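Long-range contact in pyridoxal kinase (Entamoeba histolytica, PDB 4S1H), which probably phosphorylates pyridoxal with ATP to give pyridoxal 5'-phosphate, and binds ADP and magnesium: residues 15-29 / 257-269. Residues are numbered along the deposited sequence; the frame is centred on the assembly and turned at random.
Sequences GFVGNRCGMIILDSF and EINIINCIPYLKG
Ile260 lays CG2 over one face of the Phe16 ring, 3.7 Å from the centroid and 19° off the normal, a CH-pi contact displaced toward the CG side of the ring. Ile261 crosses the same phenyl at about a right angle and brings CG1 to within 3.4 Å of Phe16 CZ. With CG1 of Ile260 anti to the backbone N (chi1 -166°), its two branches diverge: CG2 meets Phe16 and Ile24 CD1, while CD1 reaches Ile25 CG1 at 3.8 Å. Ile24 packs against three isoleucines: besides Ile260, its CD1 lies 3.7 Å from Ile261 CD1 and its CG2 meets Ile264 CG1. In this ribokinase-like fold, helix 18-28 follows the first strand of the central sheet, and the loop after helix 234-250 runs along the helix flank turned from strand 33-41. The second subunit adjoins both segments: its Asp27 forms a salt bridge with Arg20 and its Gln30 donates to Ile261 O. At one end of the contact the Glu257 carboxylate accepts the N-H of Phe16 on OE1 (3.0 Å), met from 42° above its plane, while OE2 is hydrogen-bonded to Tyr47 OH. At the other, Lys268 and Phe29 run antiparallel alongside each other, with Lys268 CG over the ring centre, 3.7 Å from the centroid; Trp227 meets the same ring edge-to-face.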
loop_
_atom_site.group_PDB
_atom_site.type_symbol
_atom_site.label_atom_id
_atom_site.label_comp_id
_atom_site.label_asym_id
_atom_site.label_seq_id
_atom_site.Cartn_x
_atom_site.Cartn_y
_atom_site.Cartn_z
ATOM N N GLY A 15 8.649 4.583 -4.518
ATOM C CA GLY A 15 9.182 3.313 -5.007
ATOM C C GLY A 15 8.569 2.046 -4.460
ATOM O O GLY A 15 7.519 2.045 -3.820
ATOM N N PHE A 16 9.228 0.924 -4.726
ATOM C CA PHE A 16 8.587 -0.383 -4.623
ATOM C C PHE A 16 9.554 -1.390 -4.001
ATOM O O PHE A 16 10.441 -1.942 -4.666
ATOM C CB PHE A 16 8.072 -0.833 -6.002
ATOM C CG PHE A 16 7.408 0.275 -6.784
ATOM C CD1 PHE A 16 6.158 0.727 -6.425
ATOM C CD2 PHE A 16 8.090 0.934 -7.811
ATOM C CE1 PHE A 16 5.563 1.785 -7.109
ATOM C CE2 PHE A 16 7.503 1.990 -8.508
ATOM C CZ PHE A 16 6.229 2.418 -8.150
ATOM N N VAL A 17 9.368 -1.614 -2.711
ATOM C CA VAL A 17 9.941 -2.771 -1.987
ATOM C C VAL A 17 8.918 -3.279 -0.989
ATOM O O VAL A 17 7.909 -2.599 -0.727
ATOM C CB VAL A 17 11.272 -2.437 -1.258
ATOM C CG1 VAL A 17 12.338 -1.995 -2.250
ATOM C CG2 VAL A 17 11.076 -1.388 -0.180
ATOM N N GLY A 18 9.184 -4.475 -0.447
ATOM C CA GLY A 18 8.470 -5.039 0.654
ATOM C C GLY A 18 6.965 -5.018 0.526
ATOM O O GLY A 18 6.386 -5.381 -0.520
ATOM N N ASN A 19 6.319 -4.553 1.588
ATOM C CA ASN A 19 4.855 -4.498 1.579
ATOM C C ASN A 19 4.236 -3.557 0.537
ATOM O O ASN A 19 3.087 -3.746 0.180
ATOM C CB ASN A 19 4.270 -4.202 2.970
ATOM C CG ASN A 19 3.731 -5.428 3.656
ATOM O OD1 ASN A 19 3.550 -6.478 3.041
ATOM N ND2 ASN A 19 3.456 -5.304 4.930
ATOM N N ARG A 20 4.980 -2.589 0.026
ATOM C CA ARG A 20 4.500 -1.773 -1.079
ATOM C C ARG A 20 4.331 -2.605 -2.359
ATOM O O ARG A 20 3.310 -2.502 -3.038
ATOM C CB ARG A 20 5.371 -0.548 -1.263
ATOM C CG ARG A 20 4.866 0.469 -2.219
ATOM C CD ARG A 20 3.687 1.317 -1.714
ATOM N NE ARG A 20 3.272 2.030 -2.930
ATOM C CZ ARG A 20 2.166 1.847 -3.652
ATOM N NH1 ARG A 20 1.196 1.007 -3.273
ATOM N NH2 ARG A 20 2.052 2.500 -4.792
ATOM N N CYS A 21 5.327 -3.434 -2.689
ATOM C CA CYS A 21 5.164 -4.476 -3.733
ATOM C C CYS A 21 3.973 -5.372 -3.448
ATOM O O CYS A 21 3.194 -5.678 -4.339
ATOM C CB CYS A 21 6.420 -5.336 -3.862
ATOM S SG CYS A 21 7.817 -4.399 -4.447
ATOM N N GLY A 22 3.840 -5.802 -2.195
ATOM C CA GLY A 22 2.767 -6.669 -1.790
ATOM C C GLY A 22 1.418 -6.038 -2.015
ATOM O O GLY A 22 0.514 -6.682 -2.536
ATOM N N MET A 23 1.306 -4.766 -1.699
ATOM C CA MET A 23 0.012 -4.089 -1.878
ATOM C C MET A 23 -0.361 -4.053 -3.353
ATOM O O MET A 23 -1.479 -4.371 -3.739
ATOM C CB MET A 23 0.059 -2.671 -1.299
ATOM C CG MET A 23 0.280 -2.601 0.217
ATOM S SD MET A 23 0.737 -0.940 0.867
ATOM C CE MET A 23 1.230 -1.357 2.522
ATOM N N ILE A 24 0.577 -3.617 -4.191
ATOM C CA ILE A 24 0.334 -3.476 -5.604
ATOM C C ILE A 24 -0.089 -4.823 -6.196
ATOM O O ILE A 24 -1.049 -4.902 -6.964
ATOM C CB ILE A 24 1.582 -2.947 -6.341
ATOM C CG1 ILE A 24 1.849 -1.502 -5.922
ATOM C CG2 ILE A 24 1.407 -3.035 -7.862
ATOM C CD1 ILE A 24 3.264 -1.041 -6.232
ATOM N N ILE A 25 0.643 -5.878 -5.843
ATOM C CA ILE A 25 0.421 -7.183 -6.461
ATOM C C ILE A 25 -0.881 -7.826 -5.942
ATOM O O ILE A 25 -1.733 -8.237 -6.734
ATOM C CB ILE A 25 1.645 -8.108 -6.306
ATOM C CG1 ILE A 25 2.818 -7.448 -7.021
ATOM C CG2 ILE A 25 1.321 -9.485 -6.860
ATOM C CD1 ILE A 25 4.188 -7.961 -6.611
ATOM N N LEU A 26 -1.012 -7.936 -4.632
ATOM C CA LEU A 26 -2.215 -8.544 -4.028
ATOM C C LEU A 26 -3.471 -7.734 -4.352
ATOM O O LEU A 26 -4.519 -8.327 -4.658
ATOM C CB LEU A 26 -2.045 -8.736 -2.527
ATOM C CG LEU A 26 -1.035 -9.805 -2.112
ATOM C CD1 LEU A 26 -0.641 -9.707 -0.648
ATOM C CD2 LEU A 26 -1.534 -11.211 -2.423
ATOM N N ASP A 27 -3.371 -6.415 -4.349
ATOM C CA ASP A 27 -4.523 -5.590 -4.815
ATOM C C ASP A 27 -4.901 -5.937 -6.284
ATOM O O ASP A 27 -6.084 -6.127 -6.606
ATOM C CB ASP A 27 -4.285 -4.052 -4.688
ATOM C CG ASP A 27 -4.138 -3.543 -3.213
ATOM O OD1 ASP A 27 -4.416 -4.276 -2.228
ATOM O OD2 ASP A 27 -3.699 -2.362 -3.035
ATOM N N SER A 28 -3.917 -6.064 -7.175
ATOM C CA SER A 28 -4.195 -6.348 -8.575
ATOM C C SER A 28 -4.807 -7.748 -8.795
ATOM O O SER A 28 -5.561 -7.954 -9.724
ATOM C CB SER A 28 -2.949 -6.152 -9.461
ATOM O OG SER A 28 -2.575 -7.358 -10.106
ATOM N N PHE A 29 -4.502 -8.679 -7.895
ATOM C CA PHE A 29 -5.105 -10.024 -7.919
ATOM C C PHE A 29 -6.422 -10.071 -7.140
ATOM O O PHE A 29 -7.040 -11.111 -7.084
ATOM C CB PHE A 29 -4.135 -11.095 -7.337
ATOM C CG PHE A 29 -3.137 -11.671 -8.324
ATOM C CD1 PHE A 29 -1.951 -11.028 -8.600
ATOM C CD2 PHE A 29 -3.367 -12.920 -8.939
ATOM C CE1 PHE A 29 -1.039 -11.558 -9.491
ATOM C CE2 PHE A 29 -2.450 -13.466 -9.833
ATOM C CZ PHE A 29 -1.278 -12.780 -10.113
ATOM N N GLU A 257 14.358 1.798 -9.509
ATOM C CA GLU A 257 13.003 1.283 -9.223
ATOM C C GLU A 257 12.441 0.434 -10.360
ATOM O O GLU A 257 12.571 0.814 -11.531
ATOM C CB GLU A 257 12.029 2.436 -8.986
ATOM C CG GLU A 257 12.408 3.376 -7.859
ATOM C CD GLU A 257 12.306 2.802 -6.460
ATOM O OE1 GLU A 257 11.776 1.663 -6.217
ATOM O OE2 GLU A 257 12.710 3.567 -5.555
ATOM N N ILE A 258 11.861 -0.722 -10.013
ATOM C CA ILE A 258 11.217 -1.592 -10.998
ATOM C C ILE A 258 9.918 -0.976 -11.470
ATOM O O ILE A 258 9.252 -0.237 -10.720
ATOM C CB ILE A 258 10.972 -3.032 -10.491
ATOM C CG1 ILE A 258 10.121 -3.039 -9.218
ATOM C CG2 ILE A 258 12.313 -3.742 -10.295
ATOM C CD1 ILE A 258 9.688 -4.407 -8.773
ATOM N N ASN A 259 9.583 -1.242 -12.730
ATOM C CA ASN A 259 8.444 -0.605 -13.398
ATOM C C ASN A 259 7.097 -1.333 -13.127
ATOM O O ASN A 259 6.340 -1.631 -14.052
ATOM C CB ASN A 259 8.741 -0.518 -14.890
ATOM C CG ASN A 259 7.846 0.438 -15.628
ATOM O OD1 ASN A 259 7.181 1.287 -15.025
ATOM N ND2 ASN A 259 7.854 0.343 -16.947
ATOM N N ILE A 260 6.783 -1.543 -11.863
ATOM C CA ILE A 260 5.663 -2.364 -11.501
ATOM C C ILE A 260 4.319 -1.661 -11.753
ATOM O O ILE A 260 3.374 -2.324 -12.141
ATOM C CB ILE A 260 5.819 -2.928 -10.065
ATOM C CG1 ILE A 260 4.810 -4.054 -9.835
ATOM C CG2 ILE A 260 5.680 -1.850 -9.005
ATOM C CD1 ILE A 260 5.002 -4.766 -8.514
ATOM N N ILE A 261 4.244 -0.345 -11.580
ATOM C CA ILE A 261 2.938 0.373 -11.774
ATOM C C ILE A 261 2.446 0.266 -13.229
ATOM O O ILE A 261 1.304 -0.120 -13.491
ATOM C CB ILE A 261 3.014 1.843 -11.332
ATOM C CG1 ILE A 261 3.348 1.967 -9.835
ATOM C CG2 ILE A 261 1.687 2.564 -11.591
ATOM C CD1 ILE A 261 2.349 1.351 -8.870
ATOM N N ASN A 262 3.320 0.551 -14.185
ATOM C CA ASN A 262 2.984 0.414 -15.600
ATOM C C ASN A 262 2.743 -1.030 -16.043
ATOM O O ASN A 262 2.053 -1.257 -17.038
ATOM C CB ASN A 262 4.014 1.119 -16.478
ATOM C CG ASN A 262 4.007 2.628 -16.256
ATOM O OD1 ASN A 262 2.933 3.236 -16.253
ATOM N ND2 ASN A 262 5.177 3.219 -15.956
ATOM N N CYS A 263 3.293 -1.984 -15.283
ATOM C CA CYS A 263 3.148 -3.379 -15.572
ATOM C C CYS A 263 1.988 -4.028 -14.835
ATOM O O CYS A 263 1.771 -5.219 -15.004
ATOM C CB CYS A 263 4.477 -4.111 -15.296
ATOM S SG CYS A 263 5.758 -3.651 -16.518
ATOM N N ILE A 264 1.170 -3.248 -14.098
ATOM C CA ILE A 264 0.035 -3.837 -13.400
ATOM C C ILE A 264 -0.846 -4.724 -14.284
ATOM O O ILE A 264 -1.193 -5.798 -13.842
ATOM C CB ILE A 264 -0.789 -2.743 -12.640
ATOM C CG1 ILE A 264 -0.082 -2.370 -11.335
ATOM C CG2 ILE A 264 -2.224 -3.196 -12.365
ATOM C CD1 ILE A 264 -0.593 -1.079 -10.690
ATOM N N PRO A 265 -1.124 -4.339 -15.550
ATOM C CA PRO A 265 -1.952 -5.163 -16.454
ATOM C C PRO A 265 -1.396 -6.548 -16.812
ATOM O O PRO A 265 -2.150 -7.381 -17.311
ATOM C CB PRO A 265 -2.050 -4.288 -17.713
ATOM C CG PRO A 265 -1.956 -2.906 -17.199
ATOM C CD PRO A 265 -0.955 -2.975 -16.088
ATOM N N TYR A 266 -0.099 -6.757 -16.588
ATOM C CA TYR A 266 0.598 -8.009 -16.907
ATOM C C TYR A 266 0.873 -8.846 -15.664
ATOM O O TYR A 266 1.434 -9.932 -15.790
ATOM C CB TYR A 266 1.920 -7.730 -17.657
ATOM C CG TYR A 266 1.719 -6.859 -18.873
ATOM C CD1 TYR A 266 1.188 -7.378 -20.050
ATOM C CD2 TYR A 266 1.985 -5.497 -18.826
ATOM C CE1 TYR A 266 0.976 -6.570 -21.144
ATOM C CE2 TYR A 266 1.771 -4.676 -19.909
ATOM C CZ TYR A 266 1.254 -5.206 -21.068
ATOM O OH TYR A 266 1.029 -4.415 -22.157
ATOM N N LEU A 267 0.452 -8.390 -14.476
ATOM C CA LEU A 267 0.799 -9.091 -13.250
ATOM C C LEU A 267 0.095 -10.449 -13.133
ATOM O O LEU A 267 0.691 -11.391 -12.592
ATOM C CB LEU A 267 0.518 -8.236 -12.012
ATOM C CG LEU A 267 1.457 -7.060 -11.765
ATOM C CD1 LEU A 267 0.985 -6.279 -10.575
ATOM C CD2 LEU A 267 2.902 -7.510 -11.510
ATOM N N LYS A 268 -1.105 -10.544 -13.698
ATOM C CA LYS A 268 -1.900 -11.770 -13.755
ATOM C C LYS A 268 -1.648 -12.571 -15.018
ATOM O O LYS A 268 -2.416 -13.477 -15.355
ATOM C CB LYS A 268 -3.403 -11.458 -13.647
ATOM C CG LYS A 268 -3.847 -10.973 -12.277
ATOM C CD LYS A 268 -5.360 -10.767 -12.186
ATOM C CE LYS A 268 -6.181 -12.009 -12.503
ATOM N NZ LYS A 268 -5.736 -13.335 -11.959
ATOM N N GLY A 269 -0.544 -12.279 -15.717
ATOM C CA GLY A 269 -0.115 -13.058 -16.872
ATOM C C GLY A 269 0.054 -14.511 -16.553
ATOM O O GLY A 269 0.534 -14.868 -15.478
#